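Local structure of 5-formaminoimidazole-4-carboxamide-1-(beta)-D-ribofuranosyl 5'-monophosphate synthetase (Methanocaldococcus jannaschii, 2R7L) at residues H210-L223 / Y332-E346. The protein catalyses the ATP- and formate-dependent formylation of AICAR to FAICAR in purine biosynthesis, without folate, as a homohexameric ATP-grasp ligase. Residues are numbered along the deposited sequence; the frame is centred on the assembly and turned at random.
Sequences HYFYSPLKDEVELL and YNGEPLSMGQRIARE
Arg342 lies across one face of the Phe212 ring, and the tight part of this contact is built round that pair. Arg342 CG sits over the ring centre, 3.8 Å from the centroid of the Phe212 ring, as a CH-pi contact; the chain then bends at chi2 (63°) and brings the guanidinium over the CD2-CE2 side, its plane 33° from the ring. At the ring edge come Met339 SD, Ile343 CG1 and Glu346 CB. The guanidinium spends its N-H groups on two carboxylates. Side-on, Arg342 NE reaches Glu221 OE1 at 2.8 Å and Arg342 NH2 reaches Glu221 OE2 in an almost straight bond (176°); end-on, NH1 and NH2 both close on Glu346 OE1. Ser214 OG donates to Glu346 OE2 at a modelled length too short to trust, and itself accepts from Lys217 N in an ST motif. At Lys217 the contact is looser: partly exposed, it bonds only weakly through NZ to Glu221 OE2 and Glu219 OE2, and packs on Gln352 of a neighbouring subunit. At the other end Met339 CE packs on Leu223 CB (3.6 Å), while Tyr332 OH donates to Leu222 O at 2.9 Å and the Tyr332 ring meets Phe58 of another subunit. Helix 339-353 thus packs on a hairpin of the five-stranded antiparallel sheet in the ATP-grasp region, segment 339-346 nearly parallel to strand 210-214. A leucine in place of Arg342 would probably leave the buried Glu221 and Glu346 carboxylates without their shared partner. With three acids to two bases, the network probably stays net negative, Arg342 offsetting much of its buried part.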
# COMPACT_ATOMS: atom_id res chain seq x y z
N HIS A 210 -9.90 11.79 -21.30
CA HIS A 210 -9.74 10.36 -21.56
C HIS A 210 -10.83 9.55 -20.87
O HIS A 210 -10.92 9.51 -19.63
CB HIS A 210 -8.33 9.91 -21.17
CG HIS A 210 -7.25 10.79 -21.72
ND1 HIS A 210 -6.68 10.59 -22.96
CD2 HIS A 210 -6.65 11.89 -21.20
CE1 HIS A 210 -5.77 11.53 -23.18
NE2 HIS A 210 -5.73 12.32 -22.12
N TYR A 211 -11.69 8.93 -21.67
CA TYR A 211 -12.79 8.13 -21.15
C TYR A 211 -12.49 6.64 -21.31
O TYR A 211 -11.59 6.25 -22.06
CB TYR A 211 -14.10 8.42 -21.89
CG TYR A 211 -14.58 9.86 -21.93
CD1 TYR A 211 -15.62 10.28 -21.12
CD2 TYR A 211 -14.03 10.78 -22.83
CE1 TYR A 211 -16.09 11.58 -21.17
CE2 TYR A 211 -14.49 12.09 -22.88
CZ TYR A 211 -15.52 12.47 -22.05
OH TYR A 211 -15.99 13.76 -22.09
N PHE A 212 -13.27 5.81 -20.62
CA PHE A 212 -13.24 4.37 -20.84
C PHE A 212 -14.67 3.88 -20.85
O PHE A 212 -15.40 4.08 -19.87
CB PHE A 212 -12.45 3.66 -19.73
CG PHE A 212 -12.22 2.19 -19.99
CD1 PHE A 212 -11.10 1.76 -20.67
CD2 PHE A 212 -13.15 1.24 -19.59
CE1 PHE A 212 -10.88 0.41 -20.91
CE2 PHE A 212 -12.95 -0.11 -19.85
CZ PHE A 212 -11.81 -0.52 -20.51
N TYR A 213 -15.10 3.27 -21.96
CA TYR A 213 -16.39 2.59 -21.98
C TYR A 213 -16.20 1.12 -21.66
O TYR A 213 -15.49 0.40 -22.37
CB TYR A 213 -17.12 2.72 -23.33
CG TYR A 213 -18.42 1.92 -23.33
CD1 TYR A 213 -19.52 2.35 -22.61
CD2 TYR A 213 -18.52 0.71 -24.01
CE1 TYR A 213 -20.70 1.61 -22.59
CE2 TYR A 213 -19.69 -0.03 -23.99
CZ TYR A 213 -20.77 0.42 -23.28
OH TYR A 213 -21.94 -0.32 -23.27
N SER A 214 -16.83 0.68 -20.58
CA SER A 214 -16.78 -0.71 -20.19
C SER A 214 -18.01 -1.42 -20.73
O SER A 214 -19.12 -1.16 -20.25
CB SER A 214 -16.76 -0.83 -18.67
OG SER A 214 -16.98 -2.17 -18.29
N PRO A 215 -17.83 -2.31 -21.71
CA PRO A 215 -18.91 -3.11 -22.27
C PRO A 215 -19.47 -4.08 -21.24
O PRO A 215 -20.65 -4.42 -21.28
CB PRO A 215 -18.24 -3.88 -23.42
CG PRO A 215 -16.88 -3.32 -23.57
CD PRO A 215 -16.52 -2.62 -22.31
N LEU A 216 -18.61 -4.52 -20.31
CA LEU A 216 -19.04 -5.42 -19.24
C LEU A 216 -19.99 -4.71 -18.28
O LEU A 216 -20.98 -5.28 -17.84
CB LEU A 216 -17.85 -5.98 -18.47
CG LEU A 216 -16.65 -6.53 -19.24
CD1 LEU A 216 -15.67 -7.17 -18.28
CD2 LEU A 216 -17.06 -7.50 -20.32
N LYS A 217 -19.68 -3.46 -17.96
CA LYS A 217 -20.51 -2.70 -17.02
C LYS A 217 -21.53 -1.79 -17.72
O LYS A 217 -22.40 -1.22 -17.07
CB LYS A 217 -19.65 -1.85 -16.09
CG LYS A 217 -18.76 -2.65 -15.16
CD LYS A 217 -18.19 -1.77 -14.06
CE LYS A 217 -17.18 -0.78 -14.60
NZ LYS A 217 -16.51 -0.02 -13.50
N ASP A 218 -21.42 -1.68 -19.04
CA ASP A 218 -22.18 -0.70 -19.82
C ASP A 218 -22.10 0.68 -19.18
O ASP A 218 -23.11 1.25 -18.77
CB ASP A 218 -23.65 -1.13 -19.96
CG ASP A 218 -24.41 -0.26 -20.95
OD1 ASP A 218 -23.79 0.17 -21.96
OD2 ASP A 218 -25.61 0.00 -20.72
N GLU A 219 -20.88 1.20 -19.09
CA GLU A 219 -20.66 2.45 -18.39
C GLU A 219 -19.50 3.22 -19.01
O GLU A 219 -18.49 2.63 -19.42
CB GLU A 219 -20.35 2.17 -16.91
CG GLU A 219 -20.41 3.38 -16.00
CD GLU A 219 -19.56 3.21 -14.75
OE1 GLU A 219 -19.64 4.05 -13.83
OE2 GLU A 219 -18.79 2.22 -14.69
N VAL A 220 -19.67 4.54 -19.11
CA VAL A 220 -18.60 5.43 -19.55
C VAL A 220 -17.91 5.99 -18.31
O VAL A 220 -18.55 6.59 -17.45
CB VAL A 220 -19.14 6.60 -20.40
CG1 VAL A 220 -18.07 7.66 -20.61
CG2 VAL A 220 -19.67 6.09 -21.74
N GLU A 221 -16.61 5.77 -18.20
CA GLU A 221 -15.86 6.25 -17.03
C GLU A 221 -14.92 7.36 -17.43
O GLU A 221 -14.38 7.34 -18.54
CB GLU A 221 -15.05 5.10 -16.41
CG GLU A 221 -15.87 3.85 -16.13
CD GLU A 221 -15.02 2.62 -15.88
OE1 GLU A 221 -13.77 2.73 -15.82
OE2 GLU A 221 -15.60 1.53 -15.75
N LEU A 222 -14.70 8.31 -16.53
CA LEU A 222 -13.67 9.32 -16.72
C LEU A 222 -12.37 8.94 -16.02
O LEU A 222 -12.32 8.76 -14.79
CB LEU A 222 -14.16 10.69 -16.22
CG LEU A 222 -13.10 11.79 -16.15
CD1 LEU A 222 -12.63 12.21 -17.53
CD2 LEU A 222 -13.68 12.98 -15.39
N LEU A 223 -11.30 8.82 -16.82
CA LEU A 223 -10.02 8.34 -16.32
C LEU A 223 -9.00 9.45 -16.06
O LEU A 223 -8.19 9.35 -15.15
CB LEU A 223 -9.42 7.29 -17.29
CG LEU A 223 -9.70 5.81 -16.97
CD1 LEU A 223 -9.03 5.43 -15.67
CD2 LEU A 223 -11.20 5.51 -16.89
N TYR A 332 -12.01 6.07 -7.94
CA TYR A 332 -12.70 4.78 -7.95
C TYR A 332 -12.37 3.88 -6.76
O TYR A 332 -13.27 3.40 -6.07
CB TYR A 332 -12.44 4.05 -9.28
CG TYR A 332 -12.95 4.83 -10.47
CD1 TYR A 332 -14.31 4.95 -10.72
CD2 TYR A 332 -12.07 5.49 -11.33
CE1 TYR A 332 -14.78 5.68 -11.80
CE2 TYR A 332 -12.53 6.23 -12.41
CZ TYR A 332 -13.89 6.32 -12.64
OH TYR A 332 -14.36 7.04 -13.70
N ASN A 333 -11.07 3.67 -6.53
CA ASN A 333 -10.60 2.77 -5.48
C ASN A 333 -9.39 3.29 -4.71
O ASN A 333 -8.75 2.53 -4.00
CB ASN A 333 -10.28 1.41 -6.09
CG ASN A 333 -11.51 0.70 -6.63
OD1 ASN A 333 -12.43 0.38 -5.89
ND2 ASN A 333 -11.53 0.47 -7.94
N GLY A 334 -9.08 4.57 -4.84
CA GLY A 334 -7.89 5.14 -4.20
C GLY A 334 -6.59 4.52 -4.67
O GLY A 334 -5.63 4.41 -3.91
N GLU A 335 -6.55 4.13 -5.94
CA GLU A 335 -5.37 3.49 -6.53
C GLU A 335 -4.69 4.37 -7.59
O GLU A 335 -5.34 5.21 -8.22
CB GLU A 335 -5.78 2.14 -7.15
CG GLU A 335 -6.12 1.05 -6.13
CD GLU A 335 -4.90 0.55 -5.36
OE1 GLU A 335 -4.55 -0.64 -5.50
OE2 GLU A 335 -4.28 1.33 -4.61
N PRO A 336 -3.37 4.18 -7.79
CA PRO A 336 -2.64 4.85 -8.87
C PRO A 336 -2.97 4.21 -10.24
O PRO A 336 -2.10 3.63 -10.89
CB PRO A 336 -1.18 4.60 -8.50
CG PRO A 336 -1.21 3.28 -7.74
CD PRO A 336 -2.50 3.33 -6.96
N LEU A 337 -4.23 4.32 -10.66
CA LEU A 337 -4.73 3.63 -11.84
C LEU A 337 -4.45 4.40 -13.14
O LEU A 337 -4.91 5.52 -13.30
CB LEU A 337 -6.25 3.43 -11.70
CG LEU A 337 -6.99 2.77 -12.87
CD1 LEU A 337 -6.65 1.29 -12.98
CD2 LEU A 337 -8.49 2.95 -12.71
N SER A 338 -3.69 3.78 -14.05
CA SER A 338 -3.49 4.33 -15.40
C SER A 338 -4.51 3.77 -16.38
O SER A 338 -5.20 2.80 -16.08
CB SER A 338 -2.09 3.99 -15.92
OG SER A 338 -1.97 2.59 -16.14
N MET A 339 -4.59 4.38 -17.56
CA MET A 339 -5.45 3.87 -18.61
C MET A 339 -5.01 2.47 -19.03
O MET A 339 -5.84 1.58 -19.23
CB MET A 339 -5.44 4.81 -19.82
CG MET A 339 -6.37 4.36 -20.93
SD MET A 339 -8.10 4.35 -20.45
CE MET A 339 -8.55 6.08 -20.60
N GLY A 340 -3.70 2.27 -19.18
CA GLY A 340 -3.16 0.95 -19.49
C GLY A 340 -3.62 -0.16 -18.54
O GLY A 340 -3.92 -1.28 -18.97
N GLN A 341 -3.68 0.15 -17.24
CA GLN A 341 -4.12 -0.83 -16.25
C GLN A 341 -5.63 -1.06 -16.29
O GLN A 341 -6.10 -2.16 -16.02
CB GLN A 341 -3.72 -0.44 -14.82
CG GLN A 341 -4.04 -1.55 -13.82
CD GLN A 341 -3.59 -1.27 -12.40
OE1 GLN A 341 -3.08 -0.19 -12.10
NE2 GLN A 341 -3.79 -2.25 -11.52
N ARG A 342 -6.37 -0.00 -16.61
CA ARG A 342 -7.82 -0.08 -16.80
C ARG A 342 -8.20 -0.96 -18.00
O ARG A 342 -9.19 -1.69 -17.96
CB ARG A 342 -8.42 1.31 -16.97
CG ARG A 342 -9.94 1.31 -17.11
CD ARG A 342 -10.60 0.78 -15.86
NE ARG A 342 -12.03 0.50 -16.02
CZ ARG A 342 -12.53 -0.65 -16.46
NH1 ARG A 342 -11.71 -1.64 -16.82
NH2 ARG A 342 -13.85 -0.81 -16.55
N ILE A 343 -7.40 -0.88 -19.06
CA ILE A 343 -7.58 -1.77 -20.21
C ILE A 343 -7.35 -3.23 -19.78
O ILE A 343 -8.20 -4.09 -19.99
CB ILE A 343 -6.64 -1.37 -21.37
CG1 ILE A 343 -7.09 -0.05 -22.00
CG2 ILE A 343 -6.55 -2.48 -22.42
CD1 ILE A 343 -6.02 0.64 -22.82
N ALA A 344 -6.20 -3.48 -19.15
CA ALA A 344 -5.80 -4.82 -18.69
C ALA A 344 -6.85 -5.45 -17.78
O ALA A 344 -7.12 -6.64 -17.87
CB ALA A 344 -4.48 -4.76 -17.99
N ARG A 345 -7.43 -4.64 -16.91
CA ARG A 345 -8.43 -5.11 -15.99
C ARG A 345 -9.68 -5.58 -16.72
O ARG A 345 -10.25 -6.62 -16.37
CB ARG A 345 -8.78 -4.00 -14.99
CG ARG A 345 -9.99 -4.30 -14.15
CD ARG A 345 -10.01 -3.39 -12.95
NE ARG A 345 -8.70 -3.38 -12.32
CZ ARG A 345 -8.28 -2.45 -11.47
NH1 ARG A 345 -9.08 -1.44 -11.15
NH2 ARG A 345 -7.07 -2.53 -10.95
N GLU A 346 -10.12 -4.82 -17.72
CA GLU A 346 -11.28 -5.20 -18.50
C GLU A 346 -10.99 -6.53 -19.18
O GLU A 346 -11.85 -7.40 -19.26
CB GLU A 346 -11.65 -4.12 -19.54
CG GLU A 346 -13.12 -4.17 -20.04
CD GLU A 346 -14.11 -3.63 -19.03
OE1 GLU A 346 -13.70 -3.31 -17.88
OE2 GLU A 346 -15.31 -3.50 -19.37